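Local atomic coordinates of 4-alpha-glucanotransferase (Corynebacterium glutamicum, PDB entry 5B68), a protein that is an amylomaltase, or disproportionating enzyme, joining an N-terminal beta sandwich domain to a larger domain of the TIM-barrel clan. Residues Thr107-Val111 with Pro136-Pro140; Ile160-Leu166 with Ile493-Glu499. Residue numbers count along the deposited sequence, not the author numbering.

Contact 1: residues Thr107-Val111 with Pro136-Pro140; sequences TQRDV and PGDLP. With SO4 (sulfate ion), chain L.
Residues 107-111 run in extended conformation, with Gln108 and Arg109 in the strand that pairs antiparallel with strand 98-102 of the N-terminal beta sandwich, where the backbone of Arg109 bonds to that of Ile101. Residues 136-140 form the loop between strands 126-134 and 142-150: Pro136 is extended, Gly137 (-86/1) and Asp138 (-119/27) bend the chain, and Leu139 and Pro140 straighten it again. The two segments meet at the surface and bury 217 Å² in all, mainly through one side chain. Arg109, whose CA-to-CB bond points toward the loop, is m at chi1, chi2 and chi3 and forms a salt bridge with Asp138 (chi1 p): NH1 and NH2 donate to the same OD1, at 3.0 and 3.1 Å respectively. Leu139 CD2 covers one face of the guanidinium, 3.8 Å from Arg109 NH2. Separately, Pro136 CB lies 3.5 Å from Arg109 NH1. Pro136 also packs its CG 3.2 Å from Asp110 O. The edge of the guanidinium binds a sulfate ion, probably from the crystallisation liquor, so Arg109 stands between two anionic groups. Sulfate O3 accepts hydrogen bonds from Arg109 NE at 2.8 Å, Arg109 NH1 at 3.1 Å and the backbone N of Asp110 at 3.3 Å.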
loop_
_atom_site.group_PDB
_atom_site.type_symbol
_atom_site.label_atom_id
_atom_site.label_comp_id
_atom_site.label_asym_id
_atom_site.label_seq_id
_atom_site.Cartn_x
_atom_site.Cartn_y
_atom_site.Cartn_z
ATOM N N THR A 107 -32.719 1.732 -1.854
ATOM C CA THR A 107 -33.757 1.663 -0.810
ATOM C C THR A 107 -33.714 2.947 0.004
ATOM O O THR A 107 -32.635 3.434 0.323
ATOM C CB THR A 107 -33.358 0.593 0.218
ATOM O OG1 THR A 107 -33.092 -0.631 -0.459
ATOM C CG2 THR A 107 -34.446 0.383 1.266
ATOM N N GLN A 108 -34.850 3.497 0.359
ATOM C CA GLN A 108 -34.873 4.597 1.368
ATOM C C GLN A 108 -34.944 4.105 2.793
ATOM O O GLN A 108 -35.643 3.122 3.063
ATOM C CB GLN A 108 -36.047 5.568 1.116
ATOM C CG GLN A 108 -35.651 7.009 0.761
ATOM C CD GLN A 108 -35.620 7.298 -0.746
ATOM O OE1 GLN A 108 -35.083 6.500 -1.545
ATOM N NE2 GLN A 108 -36.211 8.430 -1.139
ATOM N N ARG A 109 -34.244 4.797 3.704
ATOM C CA ARG A 109 -34.420 4.670 5.156
ATOM C C ARG A 109 -34.611 6.039 5.859
ATOM O O ARG A 109 -34.200 7.097 5.357
ATOM C CB ARG A 109 -33.235 3.898 5.795
ATOM C CG ARG A 109 -33.015 2.436 5.333
ATOM C CD ARG A 109 -34.162 1.476 5.710
ATOM N NE ARG A 109 -34.383 1.505 7.121
ATOM C CZ ARG A 109 -33.724 0.815 8.060
ATOM N NH1 ARG A 109 -34.012 1.019 9.334
ATOM N NH2 ARG A 109 -32.794 -0.090 7.740
ATOM N N ASP A 110 -35.196 6.014 7.052
ATOM C CA ASP A 110 -35.416 7.212 7.858
ATOM C C ASP A 110 -34.356 7.367 8.930
ATOM O O ASP A 110 -33.684 6.401 9.295
ATOM C CB ASP A 110 -36.787 7.122 8.558
ATOM C CG ASP A 110 -37.954 7.353 7.603
ATOM O OD1 ASP A 110 -37.846 8.151 6.635
ATOM O OD2 ASP A 110 -39.009 6.758 7.848
ATOM N N VAL A 111 -34.235 8.579 9.452
ATOM C CA VAL A 111 -33.475 8.885 10.620
ATOM C C VAL A 111 -34.503 9.351 11.631
ATOM O O VAL A 111 -35.663 9.529 11.239
ATOM C CB VAL A 111 -32.432 9.982 10.383
ATOM C CG1 VAL A 111 -31.398 9.451 9.408
ATOM C CG2 VAL A 111 -33.092 11.269 9.887
ATOM N N PRO A 136 -30.444 4.645 12.088
ATOM C CA PRO A 136 -30.898 3.333 12.532
ATOM C C PRO A 136 -29.708 2.427 12.752
ATOM O O PRO A 136 -28.711 2.595 12.098
ATOM C CB PRO A 136 -31.703 2.807 11.351
ATOM C CG PRO A 136 -31.943 3.955 10.463
ATOM C CD PRO A 136 -30.858 4.939 10.717
ATOM N N GLY A 137 -29.842 1.489 13.675
ATOM C CA GLY A 137 -28.781 0.590 14.044
ATOM C C GLY A 137 -28.675 -0.647 13.188
ATOM O O GLY A 137 -27.851 -1.490 13.450
ATOM N N ASP A 138 -29.538 -0.758 12.196
ATOM C CA ASP A 138 -29.612 -1.936 11.343
ATOM C C ASP A 138 -29.343 -1.694 9.860
ATOM O O ASP A 138 -29.871 -2.393 9.028
ATOM C CB ASP A 138 -30.939 -2.668 11.525
ATOM C CG ASP A 138 -32.113 -1.887 11.004
ATOM O OD1 ASP A 138 -31.961 -0.700 10.711
ATOM O OD2 ASP A 138 -33.196 -2.470 10.892
ATOM N N LEU A 139 -28.571 -0.674 9.530
ATOM C CA LEU A 139 -28.197 -0.458 8.150
ATOM C C LEU A 139 -27.198 -1.522 7.690
ATOM O O LEU A 139 -26.367 -1.957 8.452
ATOM C CB LEU A 139 -27.594 0.930 7.971
ATOM C CG LEU A 139 -28.442 2.133 8.373
ATOM C CD1 LEU A 139 -27.692 3.411 8.091
ATOM C CD2 LEU A 139 -29.770 2.152 7.656
ATOM N N PRO A 140 -27.290 -1.923 6.437
ATOM C CA PRO A 140 -26.318 -2.863 5.870
ATOM C C PRO A 140 -24.987 -2.159 5.708
ATOM O O PRO A 140 -24.947 -0.918 5.600
ATOM C CB PRO A 140 -26.938 -3.217 4.494
ATOM C CG PRO A 140 -27.778 -2.065 4.136
ATOM C CD PRO A 140 -28.292 -1.485 5.417
HETATM S S SO4 L . -37.455 3.072 8.265
HETATM O O1 SO4 L . -37.842 3.779 6.999
HETATM O O2 SO4 L . -38.248 3.671 9.381
HETATM O O3 SO4 L . -35.997 3.219 8.565
HETATM O O4 SO4 L . -37.751 1.618 8.114
#

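Contact 2: residues Ile160-Leu166 with Ile493-Glu499; sequences IITPARL and ILALEAE
Strand 160-162, the end of a longer sandwich strand, lies across helix 493-499 with axes 7.9 Å apart at a crossing angle of 73°; beyond Thr162 the chain bends at Ala164 (-60/-39) and follows the helix to Leu166. This is a strand-on-helix interdomain contact, with CA atoms closest at Thr162-Leu496 (5.1 Å) and Leu166-Glu499 (5.7 Å). Pro163 is the central bump: its ring fills the hollow between Ala495, Leu496 and Glu499, with CD 3.4 Å from Leu496 CA, CG 4.1 Å from Ala495 CB and CG 3.9 Å from Glu499 CB. The small Ala495 and Ala498 form a second, shallow hollow for Leu166 (chi1 m, chi2 t), whose CD2 lies 3.4 Å from Ala495 O and 3.7 Å from Ala498 CB. Two residues before the strand ends, Ile160 CG2 meets Ile493 CG1 at 4.0 Å and Leu496 CD2 at 3.9 Å. Glu499 OE1 comes within 3.4 Å of Leu166 CA; Glu499 OE2 accepts from a water at 3.1 Å and is also hydrogen-bonded to Ser167 OG. Trp143 of strand 142-150 packs on Ile160, Ile493 and Leu496, while helix 441-452 receives Ile493 and Leu494 through Leu447.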
loop_
_atom_site.group_PDB
_atom_site.type_symbol
_atom_site.label_atom_id
_atom_site.label_comp_id
_atom_site.label_asym_id
_atom_site.label_seq_id
_atom_site.Cartn_x
_atom_site.Cartn_y
_atom_site.Cartn_z
ATOM N N ILE A 160 -21.413 5.907 5.481
ATOM C CA ILE A 160 -20.643 4.749 5.153
ATOM C C ILE A 160 -20.647 3.842 6.369
ATOM O O ILE A 160 -20.220 4.252 7.435
ATOM C CB ILE A 160 -19.223 5.182 4.806
ATOM C CG1 ILE A 160 -19.251 6.175 3.602
ATOM C CG2 ILE A 160 -18.397 3.967 4.443
ATOM C CD1 ILE A 160 -18.124 7.136 3.642
ATOM N N ILE A 161 -21.108 2.640 6.192
ATOM C CA ILE A 161 -21.306 1.714 7.287
ATOM C C ILE A 161 -20.273 0.549 7.173
ATOM O O ILE A 161 -20.151 -0.130 6.126
ATOM C CB ILE A 161 -22.734 1.171 7.233
ATOM C CG1 ILE A 161 -23.783 2.323 7.287
ATOM C CG2 ILE A 161 -22.957 0.188 8.347
ATOM C CD1 ILE A 161 -23.701 3.197 8.546
ATOM N N THR A 162 -19.509 0.366 8.235
ATOM C CA THR A 162 -18.298 -0.420 8.163
ATOM C C THR A 162 -18.402 -1.609 9.118
ATOM O O THR A 162 -19.173 -1.591 10.078
ATOM C CB THR A 162 -17.093 0.416 8.492
ATOM O OG1 THR A 162 -17.078 0.736 9.877
ATOM C CG2 THR A 162 -16.974 1.685 7.628
ATOM N N PRO A 163 -17.720 -2.713 8.779
ATOM C CA PRO A 163 -17.872 -3.904 9.640
ATOM C C PRO A 163 -17.089 -3.844 10.938
ATOM O O PRO A 163 -15.959 -3.332 10.988
ATOM C CB PRO A 163 -17.405 -5.049 8.731
ATOM C CG PRO A 163 -16.367 -4.389 7.890
ATOM C CD PRO A 163 -16.911 -3.019 7.581
ATOM N N ALA A 164 -17.662 -4.418 11.993
ATOM C CA ALA A 164 -16.960 -4.506 13.248
ATOM C C ALA A 164 -15.613 -5.319 13.154
ATOM O O ALA A 164 -14.646 -4.936 13.751
ATOM C CB ALA A 164 -17.894 -5.089 14.329
ATOM N N ARG A 165 -15.609 -6.419 12.377
ATOM C CA ARG A 165 -14.468 -7.308 12.302
ATOM C C ARG A 165 -14.448 -8.066 10.973
ATOM O O ARG A 165 -15.466 -8.570 10.485
ATOM C CB ARG A 165 -14.537 -8.289 13.453
ATOM C CG ARG A 165 -13.244 -9.106 13.687
ATOM C CD ARG A 165 -13.446 -10.122 14.823
ATOM N NE ARG A 165 -12.294 -11.046 14.970
ATOM C CZ ARG A 165 -11.116 -10.732 15.489
ATOM N NH1 ARG A 165 -10.208 -11.698 15.619
ATOM N NH2 ARG A 165 -10.810 -9.489 15.928
ATOM N N LEU A 166 -13.275 -8.112 10.374
ATOM C CA LEU A 166 -13.012 -8.897 9.173
ATOM C C LEU A 166 -13.201 -10.407 9.482
ATOM O O LEU A 166 -12.593 -10.897 10.433
ATOM C CB LEU A 166 -11.554 -8.663 8.743
ATOM C CG LEU A 166 -11.321 -7.323 8.139
ATOM C CD1 LEU A 166 -9.874 -6.960 8.152
ATOM C CD2 LEU A 166 -11.882 -7.292 6.719
ATOM N N ILE A 493 -13.138 2.026 6.421
ATOM C CA ILE A 493 -13.296 1.793 4.997
ATOM C C ILE A 493 -12.348 0.696 4.484
ATOM O O ILE A 493 -12.716 -0.040 3.630
ATOM C CB ILE A 493 -13.161 3.119 4.238
ATOM C CG1 ILE A 493 -14.408 4.010 4.515
ATOM C CG2 ILE A 493 -12.996 2.904 2.715
ATOM C CD1 ILE A 493 -14.194 5.487 4.161
ATOM N N LEU A 494 -11.114 0.620 4.972
ATOM C CA LEU A 494 -10.271 -0.468 4.637
ATOM C C LEU A 494 -10.947 -1.792 5.025
ATOM O O LEU A 494 -10.992 -2.750 4.234
ATOM C CB LEU A 494 -8.910 -0.296 5.331
ATOM C CG LEU A 494 -7.962 -1.470 5.313
ATOM C CD1 LEU A 494 -7.570 -1.778 3.892
ATOM C CD2 LEU A 494 -6.736 -1.128 6.130
ATOM N N ALA A 495 -11.503 -1.861 6.224
ATOM C CA ALA A 495 -12.175 -3.083 6.677
ATOM C C ALA A 495 -13.409 -3.403 5.818
ATOM O O ALA A 495 -13.616 -4.591 5.464
ATOM C CB ALA A 495 -12.549 -3.026 8.143
ATOM N N LEU A 496 -14.137 -2.361 5.446
ATOM C CA LEU A 496 -15.311 -2.519 4.615
ATOM C C LEU A 496 -14.939 -3.086 3.254
ATOM O O LEU A 496 -15.517 -4.091 2.857
ATOM C CB LEU A 496 -16.069 -1.222 4.454
ATOM C CG LEU A 496 -17.264 -1.176 3.470
ATOM C CD1 LEU A 496 -18.331 -2.200 3.769
ATOM C CD2 LEU A 496 -17.825 0.240 3.499
ATOM N N GLU A 497 -14.036 -2.436 2.560
ATOM C CA GLU A 497 -13.640 -2.933 1.248
ATOM C C GLU A 497 -13.057 -4.367 1.258
ATOM O O GLU A 497 -13.372 -5.207 0.376
ATOM C CB GLU A 497 -12.786 -1.925 0.553
ATOM C CG GLU A 497 -13.554 -0.696 0.064
ATOM C CD GLU A 497 -14.652 -1.033 -0.897
ATOM O OE1 GLU A 497 -14.401 -1.741 -1.921
ATOM O OE2 GLU A 497 -15.809 -0.586 -0.647
ATOM N N ALA A 498 -12.201 -4.651 2.232
ATOM C CA ALA A 498 -11.711 -5.994 2.448
ATOM C C ALA A 498 -12.790 -7.018 2.784
ATOM O O ALA A 498 -12.788 -8.131 2.233
ATOM C CB ALA A 498 -10.554 -6.004 3.485
ATOM N N GLU A 499 -13.742 -6.664 3.638
ATOM C CA GLU A 499 -14.809 -7.566 3.976
ATOM C C GLU A 499 -15.643 -7.874 2.742
ATOM O O GLU A 499 -15.909 -9.051 2.503
ATOM C CB GLU A 499 -15.646 -7.042 5.120
ATOM C CG GLU A 499 -16.722 -8.005 5.584
ATOM C CD GLU A 499 -16.206 -9.235 6.331
ATOM O OE1 GLU A 499 -15.010 -9.371 6.511
ATOM O OE2 GLU A 499 -17.006 -10.085 6.723
HETATM O O HOH W 1 -18.616 -8.768 9.017
#

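In the fold
Both segments of contact 1 precede those of contact 2 in the sequence, and the centres of the two contacts are about 17 Å apart, on the same side of the molecular centre. Both reach the mixed sheet of the N-terminal sandwich. Contact 1 belongs to its outer surface, its centre about 33 Å from the centre of the chain, whereas contact 2 is buried, its centre about 17 Å from the centre of the chain, and joins the sandwich to helix 487-500 of the 4-alpha-glucanotransferase domain across 326 intervening residues. They touch directly: Leu139 and Pro140 of the loop pack on Ile161, whose CA-to-CB bond points away from the helix. The final sandwich strand, 153-162, thus has the contact 1 loop and the larger domain's helix as neighbours.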